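Local structure of alginate lyase AlgAT5 (5ZQI) at residues I174-E179 / L183-D188; W67-P72 / D85-S90; T152-V157 / Y199-R204. The protein probably cleaves the polysaccharide alginate by beta-elimination, leaving an unsaturated sugar at the new non-reducing end. All coordinates share one frame; numbering follows the deposited sequence.

Contact 1. Residues I174-E179 / L183-D188; sequences IMIRLE and LFVEGD. With SO4 (sulfate ion), chain B.
Arg177 NH2, at the end of a side chain that leans on Phe184 and Glu186, is gripped twice: by O4 of a sulfate probably from the crystallisation liquor, 2.7 Å away in a fairly straight bond (162°), and by ND1 of His160. The arginine stands on the beta hairpin of strands 172-179 and 182-187, in one sheet of the family's beta-sandwich. NH1 reaches across to Glu186 OE1 at 3.1 Å, a salt bridge whose hydrogen bond is weak (128°). NE reaches the anti side of Glu179 OE2 at 2.8 Å, somewhat out of both planes, completing the network. With CG trans to the backbone N (chi1 -171°) and the chain extended to NE, the arginine runs beside Phe184 up to the glutamates. Its CB lies over one ring face, a CH-pi contact 4.2 Å from the centroid. Glu179 CD comes to that ring's edge, its carboxylate nearly perpendicular to the ring. Glu179 OE2 and Glu186 OE2 are 4.5 Å apart, a repulsion the shared arginine probably offsets. On the other face, Ile176, Leu183 and Val185, joined by Ile174, pack against strands 205-212 and 215-220. Met175 runs alongside Glu186, its CE 3.2 Å from Glu186 OE1.

Contact 2. Residues W67-P72 / D85-S90; sequences WKLTLP and DSYEHS
Tyr87 reaches from its loop to Leu69 and Leu71, and its side chain is worth following outward. CB already points at strand 67-70, and with CG trans to the backbone N (chi1 -178°) the ring continues in that direction and so spans the 9.8 Å between Tyr87 CA and Leu69 CA. One side of the ring does the touching. CD2 is the first atom to meet anything across the contact, grazing Leu69 CD2. Next along, Tyr87 CE2 lies 4.0 Å from the same Leu69 CD2 methyl and 4.1 Å from Leu71 CD2, so it sits where the two leucines converge on the ring. Leu69 arrives at about a right angle to the tyrosine, whereas Leu71 comes from the opposite direction, and both methyls approach the ring obliquely.

This packing ties a strand of one sheet of the beta-sandwich to the connection that leaves strand 78-79 and enters the other sheet at strand 93-95. Ile79 and Phe93, one from each of those strands, also touch the Tyr87 side chain.

Farther out, Tyr87 CZ is 4.1 Å from Leu71 CD1. The hydroxyl ends between the branches of that leucine: Tyr87 OH is 3.4 Å from Leu71 CD1 and 3.7 Å from Leu71 CD2, with no hydrogen bond between the two segments. Within its own segment the same oxygen lies in the plane of the His89 imidazole, at its edge, 3.8 Å from His89 CD2. That imidazole is itself held in orientation, because ND1 is hydrogen-bonded to the backbone N of both Glu91 and Tyr92.

Contact 3. Residues T152-V157 / Y199-R204; sequences THLPEV and YELGTR
Leu201 and Leu154 both set CG trans to the carbonyl carbon (chi1 -71° and -63°) and run on extended to CD1 (chi2 173° for Leu201); together these torsions bring the CD2 methyl of Leu201 to the branch point of Leu154. Leu201 CD2 lies 4.0 Å from Leu154 CG, the two side chains crossing at a slant. The same methyl is 4.2 Å from His153 N, while the other branch, Leu201 CD1, is 4.0 Å from Thr152 O, so the leucine lies along the backbone of 152-153 with one methyl on each of two peptide atoms. That backbone is irregular here: Thr152 and His153 both face Glu258 in a classic beta bulge, at the end of strand 142-153 in the seven-stranded sheet of the sandwich. Across the contact, Glu200 to Thr203 form a type II beta turn just ahead of strand 205-212, with Gly202 at the position whose backbone angles call for glycine. Glu200 O takes two donors from Thr203, OG1 at 2.7 Å and the longer backbone N at 3.2 Å. Gly202 also makes a backbone hydrogen bond to Ile151. Tyr199 OH, which also bonds Ile151 N, donates to Thr203 O at 2.6 Å.

Contacts 1 and 3 touch each other, their centres 15 Å apart, and Leu178 is the joint: its CD1 lies 3.8 Å from Tyr199 CD2, and its CD2 lies 4.0 Å from Leu154 CD2. Leu178, on the hairpin's apolar face, thus packs against Tyr199, Leu154 and Leu201 of contact 3. Contact 2 stands apart, its centre about 24 Å from that of contact 1 and about 22 Å from that of contact 3, with nearest atoms about 12 Å away in both cases, although strands 67-70 and 172-179 share a sheet. The sulfate, also bound by Tyr118 and Lys158, belongs to contact 1 alone. Gln165 touches Met175 on the face that carries Arg177 and Glu186, which by family likeness probably borders the substrate cleft.

Contact 1. Residues I174-E179 / L183-D188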
ATOM      1  N   ILE A 174       0.485 -11.098   1.487  1.00  8.19           N
ATOM      2  CA  ILE A 174       1.506 -10.730   0.511  1.00  8.98           C
ATOM      3  C   ILE A 174       1.730  -9.223   0.560  1.00  7.31           C
ATOM      4  O   ILE A 174       0.860  -8.450   0.964  1.00  7.12           O
ATOM      5  CB  ILE A 174       1.174 -11.164  -0.939  1.00 10.97           C
ATOM      6  CG1 ILE A 174      -0.080 -10.473  -1.451  1.00 10.72           C
ATOM      7  CG2 ILE A 174       1.089 -12.671  -1.068  1.00 13.22           C
ATOM      8  CD1 ILE A 174      -0.146 -10.416  -2.991  1.00 14.79           C
ATOM      9  N   MET A 175       2.926  -8.811   0.122  1.00  7.88           N
ATOM     10  CA  MET A 175       3.270  -7.410  -0.015  1.00  8.27           C
ATOM     11  C   MET A 175       3.973  -7.161  -1.347  1.00  8.89           C
ATOM     12  O   MET A 175       4.774  -7.984  -1.810  1.00  9.43           O
ATOM     13  CB  MET A 175       4.178  -6.906   1.127  1.00  9.34           C
ATOM     14  CG  MET A 175       3.601  -7.141   2.522  1.00  9.97           C
ATOM     15  SD  MET A 175       4.379  -6.207   3.837  1.00 13.03           S
ATOM     16  CE  MET A 175       6.028  -6.871   3.702  1.00 13.39           C
ATOM     17  N   ILE A 176       3.656  -6.023  -1.957  1.00  6.43           N
ATOM     18  CA  ILE A 176       4.349  -5.526  -3.137  1.00  6.43           C
ATOM     19  C   ILE A 176       5.525  -4.692  -2.648  1.00  7.05           C
ATOM     20  O   ILE A 176       5.332  -3.628  -2.066  1.00  7.12           O
ATOM     21  CB  ILE A 176       3.405  -4.719  -4.033  1.00  7.47           C
ATOM     22  CG1 ILE A 176       2.108  -5.498  -4.306  1.00  7.93           C
ATOM     23  CG2 ILE A 176       4.115  -4.333  -5.356  1.00  9.04           C
ATOM     24  CD1 ILE A 176       2.271  -6.869  -4.961  1.00 11.73           C
ATOM     25  N   ARG A 177       6.741  -5.150  -2.923  1.00  7.14           N
ATOM     26  CA  ARG A 177       7.936  -4.646  -2.260  1.00  7.48           C
ATOM     27  C   ARG A 177       8.960  -4.207  -3.298  1.00  7.96           C
ATOM     28  O   ARG A 177       9.231  -4.929  -4.264  1.00  9.21           O
ATOM     29  CB  ARG A 177       8.516  -5.726  -1.365  1.00  9.29           C
ATOM     30  CG  ARG A 177       9.635  -5.269  -0.450  1.00  9.11           C
ATOM     31  CD  ARG A 177       9.912  -6.354   0.627  1.00 11.93           C
ATOM     32  NE  ARG A 177      11.036  -5.939   1.462  1.00 11.75           N
ATOM     33  CZ  ARG A 177      11.015  -5.802   2.780  1.00 10.89           C
ATOM     34  NH1 ARG A 177       9.955  -6.161   3.471  1.00 12.94           N
ATOM     35  NH2 ARG A 177      12.092  -5.368   3.393  1.00 11.79           N
ATOM     36  N   LEU A 178       9.560  -3.046  -3.068  1.00  8.66           N
ATOM     37  CA  LEU A 178      10.681  -2.551  -3.865  1.00  8.50           C
ATOM     38  C   LEU A 178      11.906  -2.466  -2.968  1.00  9.00           C
ATOM     39  O   LEU A 178      11.857  -1.830  -1.913  1.00  9.32           O
ATOM     40  CB  LEU A 178      10.378  -1.196  -4.480  1.00  9.29           C
ATOM     41  CG  LEU A 178      11.494  -0.691  -5.398  1.00  8.98           C
ATOM     42  CD1 LEU A 178      11.627  -1.452  -6.696  1.00  9.80           C
ATOM     43  CD2 LEU A 178      11.269   0.814  -5.668  1.00 10.98           C
ATOM     44  N   GLU A 179      12.998  -3.092  -3.394  1.00  9.86           N
ATOM     45  CA  GLU A 179      14.301  -3.002  -2.737  1.00 10.58           C
ATOM     46  C   GLU A 179      15.238  -2.502  -3.837  1.00 11.28           C
ATOM     47  O   GLU A 179      15.604  -3.265  -4.730  1.00 12.82           O
ATOM     48  CB  GLU A 179      14.746  -4.346  -2.168  1.00 11.53           C
ATOM     49  CG  GLU A 179      13.784  -4.884  -1.135  1.00 10.80           C
ATOM     50  CD  GLU A 179      14.218  -6.149  -0.479  1.00 11.38           C
ATOM     51  OE1 GLU A 179      15.127  -6.852  -0.983  1.00 14.50           O
ATOM     52  OE2 GLU A 179      13.614  -6.487   0.561  1.00 12.86           O
ATOM     53  N   LEU A 183      11.692  -5.024  -7.815  1.00 11.22           N
ATOM     54  CA  LEU A 183      10.277  -5.006  -7.459  1.00  9.91           C
ATOM     55  C   LEU A 183       9.760  -6.437  -7.491  1.00  9.40           C
ATOM     56  O   LEU A 183       9.887  -7.110  -8.512  1.00 10.17           O
ATOM     57  CB  LEU A 183       9.531  -4.122  -8.451  1.00 10.84           C
ATOM     58  CG  LEU A 183       8.071  -3.893  -8.148  1.00  9.63           C
ATOM     59  CD1 LEU A 183       7.839  -3.008  -6.925  1.00  9.45           C
ATOM     60  CD2 LEU A 183       7.299  -3.273  -9.329  1.00 10.87           C
ATOM     61  N   PHE A 184       9.176  -6.898  -6.377  1.00  8.65           N
ATOM     62  CA  PHE A 184       8.818  -8.297  -6.230  1.00  9.28           C
ATOM     63  C   PHE A 184       7.665  -8.440  -5.249  1.00 10.05           C
ATOM     64  O   PHE A 184       7.273  -7.494  -4.571  1.00  8.78           O
ATOM     65  CB  PHE A 184      10.034  -9.141  -5.787  1.00  9.75           C
ATOM     66  CG  PHE A 184      10.609  -8.765  -4.453  1.00 10.10           C
ATOM     67  CD1 PHE A 184      11.569  -7.790  -4.359  1.00 12.63           C
ATOM     68  CD2 PHE A 184      10.196  -9.408  -3.295  1.00 11.68           C
ATOM     69  CE1 PHE A 184      12.111  -7.437  -3.132  1.00 12.47           C
ATOM     70  CE2 PHE A 184      10.729  -9.055  -2.054  1.00 10.07           C
ATOM     71  CZ  PHE A 184      11.693  -8.083  -1.982  1.00 12.68           C
ATOM     72  N   VAL A 185       7.078  -9.630  -5.236  1.00  8.75           N
ATOM     73  CA  VAL A 185       6.031  -9.995  -4.289  1.00  8.94           C
ATOM     74  C   VAL A 185       6.689 -10.759  -3.156  1.00  9.78           C
ATOM     75  O   VAL A 185       7.413 -11.746  -3.402  1.00 10.00           O
ATOM     76  CB  VAL A 185       4.916 -10.834  -4.942  1.00  9.06           C
ATOM     77  CG1 VAL A 185       3.795 -11.050  -3.965  1.00 11.92           C
ATOM     78  CG2 VAL A 185       4.451 -10.206  -6.214  1.00  9.43           C
ATOM     79  N   GLU A 186       6.454 -10.300  -1.922  1.00  9.31           N
ATOM     80  CA  GLU A 186       6.974 -10.923  -0.708  1.00 10.52           C
ATOM     81  C   GLU A 186       5.844 -11.583   0.074  1.00 12.77           C
ATOM     82  O   GLU A 186       4.714 -11.074   0.123  1.00 11.56           O
ATOM     83  CB  GLU A 186       7.667  -9.877   0.172  1.00 11.02           C
ATOM     84  CG  GLU A 186       8.604 -10.467   1.197  1.00 13.96           C
ATOM     85  CD  GLU A 186       9.197  -9.427   2.154  1.00 14.30           C
ATOM     86  OE1 GLU A 186       8.417  -8.820   2.943  1.00 18.05           O
ATOM     87  OE2 GLU A 186      10.412  -9.217   2.130  1.00 15.23           O
ATOM     88  N   GLY A 187       6.135 -12.754   0.642  1.00 13.38           N
ATOM     89  CA  GLY A 187       5.249 -13.424   1.560  1.00 15.35           C
ATOM     90  C   GLY A 187       6.058 -14.102   2.643  1.00 17.31           C
ATOM     91  O   GLY A 187       7.065 -14.743   2.345  1.00 18.80           O
ATOM     92  N   ASP A 188       5.627 -13.960   3.893  1.00 21.71           N
ATOM     93  CA  ASP A 188       6.329 -14.545   5.044  1.00 26.57           C
ATOM     94  C   ASP A 188       7.796 -14.120   5.046  1.00 24.29           C
ATOM     95  O   ASP A 188       8.696 -14.889   5.399  1.00 26.55           O
ATOM     96  CB  ASP A 188       6.204 -16.072   5.059  1.00 25.02           C
ATOM     97  CG  ASP A 188       4.774 -16.528   5.257  1.00 35.93           C
ATOM     98  OD1 ASP A 188       4.016 -15.816   5.949  1.00 46.70           O
ATOM     99  OD2 ASP A 188       4.405 -17.590   4.716  1.00 43.83           O
TER
HETATM  100  S   SO4 B 301      12.711  -6.583   7.053  1.00 31.57           S
HETATM  101  O1  SO4 B 301      14.106  -7.004   6.930  1.00 42.31           O
HETATM  102  O2  SO4 B 301      11.819  -7.700   6.745  1.00 38.68           O
HETATM  103  O3  SO4 B 301      12.459  -6.104   8.410  1.00 28.25           O
HETATM  104  O4  SO4 B 301      12.424  -5.512   6.101  1.00 24.16           O

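Contact 2. Residues W67-P72 / D85-S90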
ATOM      1  N   TRP A  67     -12.074   3.390   2.541  1.00  7.85           N
ATOM      2  CA  TRP A  67     -10.732   3.299   3.069  1.00  7.21           C
ATOM      3  C   TRP A  67     -10.652   4.109   4.356  1.00  7.25           C
ATOM      4  O   TRP A  67     -11.438   5.016   4.585  1.00  7.33           O
ATOM      5  CB  TRP A  67      -9.706   3.848   2.085  1.00  6.66           C
ATOM      6  CG  TRP A  67      -9.527   3.144   0.748  1.00  7.21           C
ATOM      7  CD1 TRP A  67     -10.059   3.504  -0.449  1.00  8.14           C
ATOM      8  CD2 TRP A  67      -8.742   1.974   0.503  1.00  7.39           C
ATOM      9  NE1 TRP A  67      -9.638   2.639  -1.430  1.00  8.61           N
ATOM     10  CE2 TRP A  67      -8.817   1.694  -0.872  1.00  7.98           C
ATOM     11  CE3 TRP A  67      -7.953   1.155   1.314  1.00  7.47           C
ATOM     12  CZ2 TRP A  67      -8.182   0.617  -1.438  1.00  9.23           C
ATOM     13  CZ3 TRP A  67      -7.313   0.075   0.750  1.00  8.13           C
ATOM     14  CH2 TRP A  67      -7.406  -0.173  -0.621  1.00  8.71           C
ATOM     15  N   LYS A  68      -9.658   3.794   5.185  1.00  8.12           N
ATOM     16  CA  LYS A  68      -9.200   4.671   6.258  1.00  6.55           C
ATOM     17  C   LYS A  68      -7.694   4.824   6.118  1.00  6.58           C
ATOM     18  O   LYS A  68      -7.029   3.950   5.543  1.00  8.07           O
ATOM     19  CB  LYS A  68      -9.588   4.158   7.641  1.00  9.74           C
ATOM     20  CG  LYS A  68      -8.982   2.895   8.103  1.00 10.11           C
ATOM     21  CD  LYS A  68      -9.338   2.638   9.590  1.00 12.40           C
ATOM     22  CE  LYS A  68      -8.873   1.285  10.037  1.00 13.23           C
ATOM     23  NZ  LYS A  68      -9.156   1.092  11.487  1.00 19.62           N
ATOM     24  N   LEU A  69      -7.165   5.944   6.606  1.00  7.35           N
ATOM     25  CA  LEU A  69      -5.755   6.292   6.438  1.00  7.73           C
ATOM     26  C   LEU A  69      -5.013   6.218   7.769  1.00  6.33           C
ATOM     27  O   LEU A  69      -5.495   6.769   8.760  1.00  9.52           O
ATOM     28  CB  LEU A  69      -5.621   7.702   5.866  1.00  7.35           C
ATOM     29  CG  LEU A  69      -4.203   8.248   5.697  1.00  7.64           C
ATOM     30  CD1 LEU A  69      -3.461   7.568   4.586  1.00 10.48           C
ATOM     31  CD2 LEU A  69      -4.281   9.769   5.440  1.00 11.38           C
ATOM     32  N   THR A  70      -3.851   5.551   7.782  1.00  5.79           N
ATOM     33  CA  THR A  70      -2.908   5.641   8.894  1.00  6.69           C
ATOM     34  C   THR A  70      -1.751   6.561   8.515  1.00  7.69           C
ATOM     35  O   THR A  70      -1.189   6.437   7.419  1.00  7.99           O
ATOM     36  CB  THR A  70      -2.372   4.277   9.296  1.00  9.26           C
ATOM     37  OG1 THR A  70      -3.485   3.421   9.619  1.00 11.28           O
ATOM     38  CG2 THR A  70      -1.407   4.406  10.499  1.00  8.33           C
ATOM     39  N   LEU A  71      -1.409   7.496   9.416  1.00  7.37           N
ATOM     40  CA  LEU A  71      -0.366   8.487   9.213  1.00  7.31           C
ATOM     41  C   LEU A  71       0.959   8.080   9.830  1.00  7.03           C
ATOM     42  O   LEU A  71       1.037   7.187  10.681  1.00  7.63           O
ATOM     43  CB  LEU A  71      -0.798   9.811   9.844  1.00  7.26           C
ATOM     44  CG  LEU A  71      -1.977  10.544   9.205  1.00 10.15           C
ATOM     45  CD1 LEU A  71      -2.455  11.694  10.103  1.00 12.22           C
ATOM     46  CD2 LEU A  71      -1.667  11.048   7.829  1.00 15.91           C
ATOM     47  N   PRO A  72       2.063   8.748   9.384  1.00  7.56           N
ATOM     48  CA  PRO A  72       3.369   8.507  10.019  1.00  8.09           C
ATOM     49  C   PRO A  72       3.710   9.459  11.165  1.00 10.24           C
ATOM     50  O   PRO A  72       4.865   9.557  11.610  1.00 10.64           O
ATOM     51  CB  PRO A  72       4.352   8.702   8.859  1.00  8.74           C
ATOM     52  CG  PRO A  72       3.661   9.796   8.042  1.00  8.85           C
ATOM     53  CD  PRO A  72       2.179   9.474   8.096  1.00  8.72           C
ATOM     54  N   ASP A  85     -12.748  12.380   3.773  1.00  9.30           N
ATOM     55  CA  ASP A  85     -13.189  13.019   2.539  1.00 12.74           C
ATOM     56  C   ASP A  85     -12.630  14.431   2.376  1.00 14.45           C
ATOM     57  O   ASP A  85     -12.480  14.905   1.248  1.00 13.00           O
ATOM     58  CB  ASP A  85     -14.721  13.071   2.505  1.00 11.29           C
ATOM     59  CG  ASP A  85     -15.266  13.632   1.194  1.00 17.19           C
ATOM     60  OD1 ASP A  85     -14.988  13.019   0.147  1.00 17.17           O
ATOM     61  OD2 ASP A  85     -15.940  14.689   1.203  1.00 19.19           O
ATOM     62  N   SER A  86     -12.358  15.138   3.466  1.00 10.48           N
ATOM     63  CA  SER A  86     -11.860  16.506   3.374  1.00 10.58           C
ATOM     64  C   SER A  86     -10.428  16.652   3.888  1.00 10.83           C
ATOM     65  O   SER A  86      -9.965  17.784   4.093  1.00 11.91           O
ATOM     66  CB  SER A  86     -12.795  17.464   4.131  1.00 14.55           C
ATOM     67  OG  SER A  86     -12.831  17.142   5.508  1.00 16.71           O
ATOM     68  N   TYR A  87      -9.721  15.551   4.080  1.00  9.30           N
ATOM     69  CA  TYR A  87      -8.410  15.566   4.727  1.00  8.55           C
ATOM     70  C   TYR A  87      -7.262  15.649   3.718  1.00  8.62           C
ATOM     71  O   TYR A  87      -7.262  14.972   2.676  1.00  9.77           O
ATOM     72  CB  TYR A  87      -8.227  14.312   5.592  1.00  7.50           C
ATOM     73  CG  TYR A  87      -6.898  14.300   6.323  1.00  7.78           C
ATOM     74  CD1 TYR A  87      -6.719  15.015   7.506  1.00  8.26           C
ATOM     75  CD2 TYR A  87      -5.806  13.617   5.793  1.00  9.68           C
ATOM     76  CE1 TYR A  87      -5.484  15.000   8.147  1.00  9.83           C
ATOM     77  CE2 TYR A  87      -4.563  13.609   6.438  1.00  7.73           C
ATOM     78  CZ  TYR A  87      -4.410  14.337   7.580  1.00  9.45           C
ATOM     79  OH  TYR A  87      -3.165  14.384   8.191  1.00 11.00           O
ATOM     80  N   GLU A  88      -6.238  16.431   4.066  1.00  8.89           N
ATOM     81  CA  GLU A  88      -4.944  16.341   3.396  1.00  8.09           C
ATOM     82  C   GLU A  88      -3.872  16.680   4.432  1.00  8.73           C
ATOM     83  O   GLU A  88      -4.155  17.266   5.483  1.00  9.70           O
ATOM     84  CB  GLU A  88      -4.845  17.276   2.175  1.00  9.71           C
ATOM     85  CG  GLU A  88      -4.883  18.739   2.503  1.00 10.33           C
ATOM     86  CD  GLU A  88      -4.528  19.622   1.325  1.00 15.18           C
ATOM     87  OE1 GLU A  88      -5.021  20.786   1.264  1.00 30.77           O
ATOM     88  OE2 GLU A  88      -3.711  19.175   0.472  1.00 22.41           O
ATOM     89  N   HIS A  89      -2.639  16.302   4.122  1.00  8.98           N
ATOM     90  CA  HIS A  89      -1.459  16.728   4.863  1.00  9.91           C
ATOM     91  C   HIS A  89      -0.414  17.149   3.842  1.00 11.13           C
ATOM     92  O   HIS A  89       0.007  16.327   3.020  1.00  9.64           O
ATOM     93  CB  HIS A  89      -0.925  15.622   5.747  1.00 10.67           C
ATOM     94  CG  HIS A  89       0.139  16.083   6.683  1.00  9.55           C
ATOM     95  ND1 HIS A  89       1.370  16.537   6.250  1.00 10.96           N
ATOM     96  CD2 HIS A  89       0.142  16.235   8.029  1.00 11.20           C
ATOM     97  CE1 HIS A  89       2.085  16.915   7.287  1.00 11.22           C
ATOM     98  NE2 HIS A  89       1.368  16.729   8.378  1.00  9.59           N
ATOM     99  N   SER A  90       0.024  18.405   3.919  1.00 10.69           N
ATOM    100  CA  SER A  90       0.881  19.014   2.896  1.00 11.15           C
ATOM    101  C   SER A  90       2.175  18.236   2.667  1.00 10.97           C
ATOM    102  O   SER A  90       2.773  18.355   1.594  1.00 11.80           O
ATOM    103  CB  SER A  90       1.188  20.447   3.297  1.00 13.74           C
ATOM    104  OG  SER A  90       2.000  20.456   4.443  1.00 19.09           O
TER

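Contact 3. Residues T152-V157 / Y199-R204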
ATOM      1  N   THR A 152       8.619   7.023  -6.004  1.00  8.86           N
ATOM      2  CA  THR A 152       9.432   8.193  -6.313  1.00 10.54           C
ATOM      3  C   THR A 152      10.628   8.424  -5.398  1.00  9.40           C
ATOM      4  O   THR A 152      11.518   9.199  -5.770  1.00 13.30           O
ATOM      5  CB  THR A 152       8.579   9.470  -6.315  1.00 10.32           C
ATOM      6  OG1 THR A 152       7.886   9.602  -5.068  1.00 13.35           O
ATOM      7  CG2 THR A 152       7.536   9.428  -7.431  1.00 14.66           C
ATOM      8  N   HIS A 153      10.697   7.768  -4.241  1.00  9.83           N
ATOM      9  CA  HIS A 153      11.798   8.032  -3.324  1.00  9.58           C
ATOM     10  C   HIS A 153      11.935   6.847  -2.383  1.00  9.01           C
ATOM     11  O   HIS A 153      10.944   6.217  -2.004  1.00  8.38           O
ATOM     12  CB  HIS A 153      11.564   9.329  -2.534  1.00 10.92           C
ATOM     13  CG  HIS A 153      12.806   9.937  -1.961  1.00 12.32           C
ATOM     14  ND1 HIS A 153      13.547  10.902  -2.614  1.00 19.15           N
ATOM     15  CD2 HIS A 153      13.399   9.759  -0.759  1.00 10.43           C
ATOM     16  CE1 HIS A 153      14.566  11.259  -1.853  1.00 15.57           C
ATOM     17  NE2 HIS A 153      14.510  10.566  -0.730  1.00 16.24           N
ATOM     18  N   LEU A 154      13.181   6.553  -2.010  1.00 10.47           N
ATOM     19  CA  LEU A 154      13.554   5.445  -1.144  1.00 10.71           C
ATOM     20  C   LEU A 154      14.465   5.936  -0.042  1.00 10.07           C
ATOM     21  O   LEU A 154      15.228   6.887  -0.233  1.00 11.67           O
ATOM     22  CB  LEU A 154      14.294   4.334  -1.915  1.00 11.76           C
ATOM     23  CG  LEU A 154      13.501   3.623  -3.018  1.00  9.85           C
ATOM     24  CD1 LEU A 154      14.446   2.682  -3.756  1.00 12.25           C
ATOM     25  CD2 LEU A 154      12.316   2.901  -2.459  1.00 11.82           C
ATOM     26  N   PRO A 155      14.456   5.303   1.135  1.00 10.02           N
ATOM     27  CA  PRO A 155      15.495   5.603   2.129  1.00 10.79           C
ATOM     28  C   PRO A 155      16.880   5.328   1.552  1.00 12.77           C
ATOM     29  O   PRO A 155      17.047   4.502   0.649  1.00 12.25           O
ATOM     30  CB  PRO A 155      15.160   4.663   3.292  1.00 10.65           C
ATOM     31  CG  PRO A 155      13.670   4.395   3.150  1.00 11.32           C
ATOM     32  CD  PRO A 155      13.473   4.322   1.633  1.00 10.42           C
ATOM     33  N   GLU A 156      17.875   6.044   2.071  1.00 12.80           N
ATOM     34  CA  GLU A 156      19.227   5.913   1.532  1.00 13.86           C
ATOM     35  C   GLU A 156      19.912   4.621   1.977  1.00 16.66           C
ATOM     36  O   GLU A 156      20.630   3.996   1.188  1.00 18.47           O
ATOM     37  CB  GLU A 156      20.082   7.121   1.906  1.00 19.30           C
ATOM     38  CG  GLU A 156      19.904   7.694   3.297  1.00 44.85           C
ATOM     39  CD  GLU A 156      20.372   9.146   3.322  1.00 54.00           C
ATOM     40  OE1 GLU A 156      19.637  10.023   3.851  1.00 36.44           O
ATOM     41  OE2 GLU A 156      21.461   9.443   2.767  1.00 47.50           O
ATOM     42  N   VAL A 157      19.714   4.192   3.218  1.00 13.88           N
ATOM     43  CA  VAL A 157      20.486   3.056   3.728  1.00 14.83           C
ATOM     44  C   VAL A 157      19.754   1.748   3.452  1.00 14.82           C
ATOM     45  O   VAL A 157      20.268   0.887   2.723  1.00 18.28           O
ATOM     46  CB  VAL A 157      20.805   3.228   5.227  1.00 15.25           C
ATOM     47  CG1 VAL A 157      21.644   2.055   5.747  1.00 17.70           C
ATOM     48  CG2 VAL A 157      21.534   4.532   5.446  1.00 17.11           C
ATOM     49  N   TYR A 199      13.620  -1.838 -12.100  1.00 13.53           N
ATOM     50  CA  TYR A 199      12.655  -0.784 -11.843  1.00 13.43           C
ATOM     51  C   TYR A 199      13.372   0.528 -11.545  1.00 14.77           C
ATOM     52  O   TYR A 199      14.152   0.620 -10.588  1.00 14.80           O
ATOM     53  CB  TYR A 199      11.714  -1.117 -10.675  1.00 10.92           C
ATOM     54  CG  TYR A 199      10.703  -0.014 -10.455  1.00 10.19           C
ATOM     55  CD1 TYR A 199       9.573   0.067 -11.246  1.00  9.99           C
ATOM     56  CD2 TYR A 199      10.896   0.955  -9.487  1.00 10.97           C
ATOM     57  CE1 TYR A 199       8.664   1.079 -11.086  1.00  9.37           C
ATOM     58  CE2 TYR A 199       9.996   1.985  -9.332  1.00  9.46           C
ATOM     59  CZ  TYR A 199       8.898   2.060 -10.158  1.00  9.44           C
ATOM     60  OH  TYR A 199       8.010   3.103 -10.029  1.00  9.76           O
ATOM     61  N   GLU A 200      13.097   1.544 -12.359  1.00 13.32           N
ATOM     62  CA  GLU A 200      13.653   2.875 -12.163  1.00 15.26           C
ATOM     63  C   GLU A 200      12.627   3.785 -11.497  1.00 14.03           C
ATOM     64  O   GLU A 200      11.475   3.838 -11.918  1.00 11.86           O
ATOM     65  CB  GLU A 200      14.101   3.478 -13.494  1.00 14.78           C
ATOM     66  CG  GLU A 200      15.167   2.706 -14.221  1.00 23.43           C
ATOM     67  CD  GLU A 200      15.550   3.371 -15.533  1.00 30.49           C
ATOM     68  OE1 GLU A 200      15.345   4.603 -15.649  1.00 32.37           O
ATOM     69  OE2 GLU A 200      16.047   2.664 -16.443  1.00 32.19           O
ATOM     70  N   LEU A 201      13.056   4.498 -10.462  1.00 13.15           N
ATOM     71  CA  LEU A 201      12.157   5.377  -9.736  1.00 11.09           C
ATOM     72  C   LEU A 201      11.483   6.330 -10.711  1.00 11.20           C
ATOM     73  O   LEU A 201      12.108   6.831 -11.658  1.00 13.41           O
ATOM     74  CB  LEU A 201      12.896   6.170  -8.659  1.00 15.58           C
ATOM     75  CG  LEU A 201      13.363   5.369  -7.431  1.00 14.52           C
ATOM     76  CD1 LEU A 201      14.215   6.334  -6.585  1.00 17.49           C
ATOM     77  CD2 LEU A 201      12.240   4.754  -6.670  1.00 15.72           C
ATOM     78  N   GLY A 202      10.207   6.598 -10.459  1.00 10.57           N
ATOM     79  CA  GLY A 202       9.411   7.460 -11.295  1.00 11.52           C
ATOM     80  C   GLY A 202       8.657   6.763 -12.403  1.00 10.62           C
ATOM     81  O   GLY A 202       7.897   7.419 -13.110  1.00 14.33           O
ATOM     82  N   THR A 203       8.820   5.455 -12.549  1.00 11.64           N
ATOM     83  CA  THR A 203       8.191   4.710 -13.627  1.00 10.62           C
ATOM     84  C   THR A 203       6.781   4.286 -13.195  1.00 10.03           C
ATOM     85  O   THR A 203       6.610   3.566 -12.199  1.00 10.11           O
ATOM     86  CB  THR A 203       9.040   3.495 -14.007  1.00 11.38           C
ATOM     87  OG1 THR A 203      10.367   3.911 -14.385  1.00 13.58           O
ATOM     88  CG2 THR A 203       8.375   2.751 -15.191  1.00 15.01           C
ATOM     89  N   ARG A 204       5.775   4.712 -13.957  1.00 11.01           N
ATOM     90  CA  ARG A 204       4.394   4.322 -13.701  1.00  9.37           C
ATOM     91  C   ARG A 204       4.183   2.850 -14.044  1.00 11.36           C
ATOM     92  O   ARG A 204       4.651   2.356 -15.075  1.00 19.62           O
ATOM     93  CB  ARG A 204       3.442   5.211 -14.528  1.00 13.93           C
ATOM     94  CG  ARG A 204       1.973   5.183 -14.088  1.00 17.38           C
ATOM     95  CD  ARG A 204       1.199   6.353 -14.669  1.00 18.25           C
ATOM     96  NE  ARG A 204      -0.234   6.138 -14.591  1.00 18.78           N
ATOM     97  CZ  ARG A 204      -1.137   7.001 -14.999  1.00 10.67           C
ATOM     98  NH1 ARG A 204      -0.757   8.156 -15.538  1.00 16.19           N
ATOM     99  NH2 ARG A 204      -2.430   6.730 -14.848  1.00 19.88           N
TER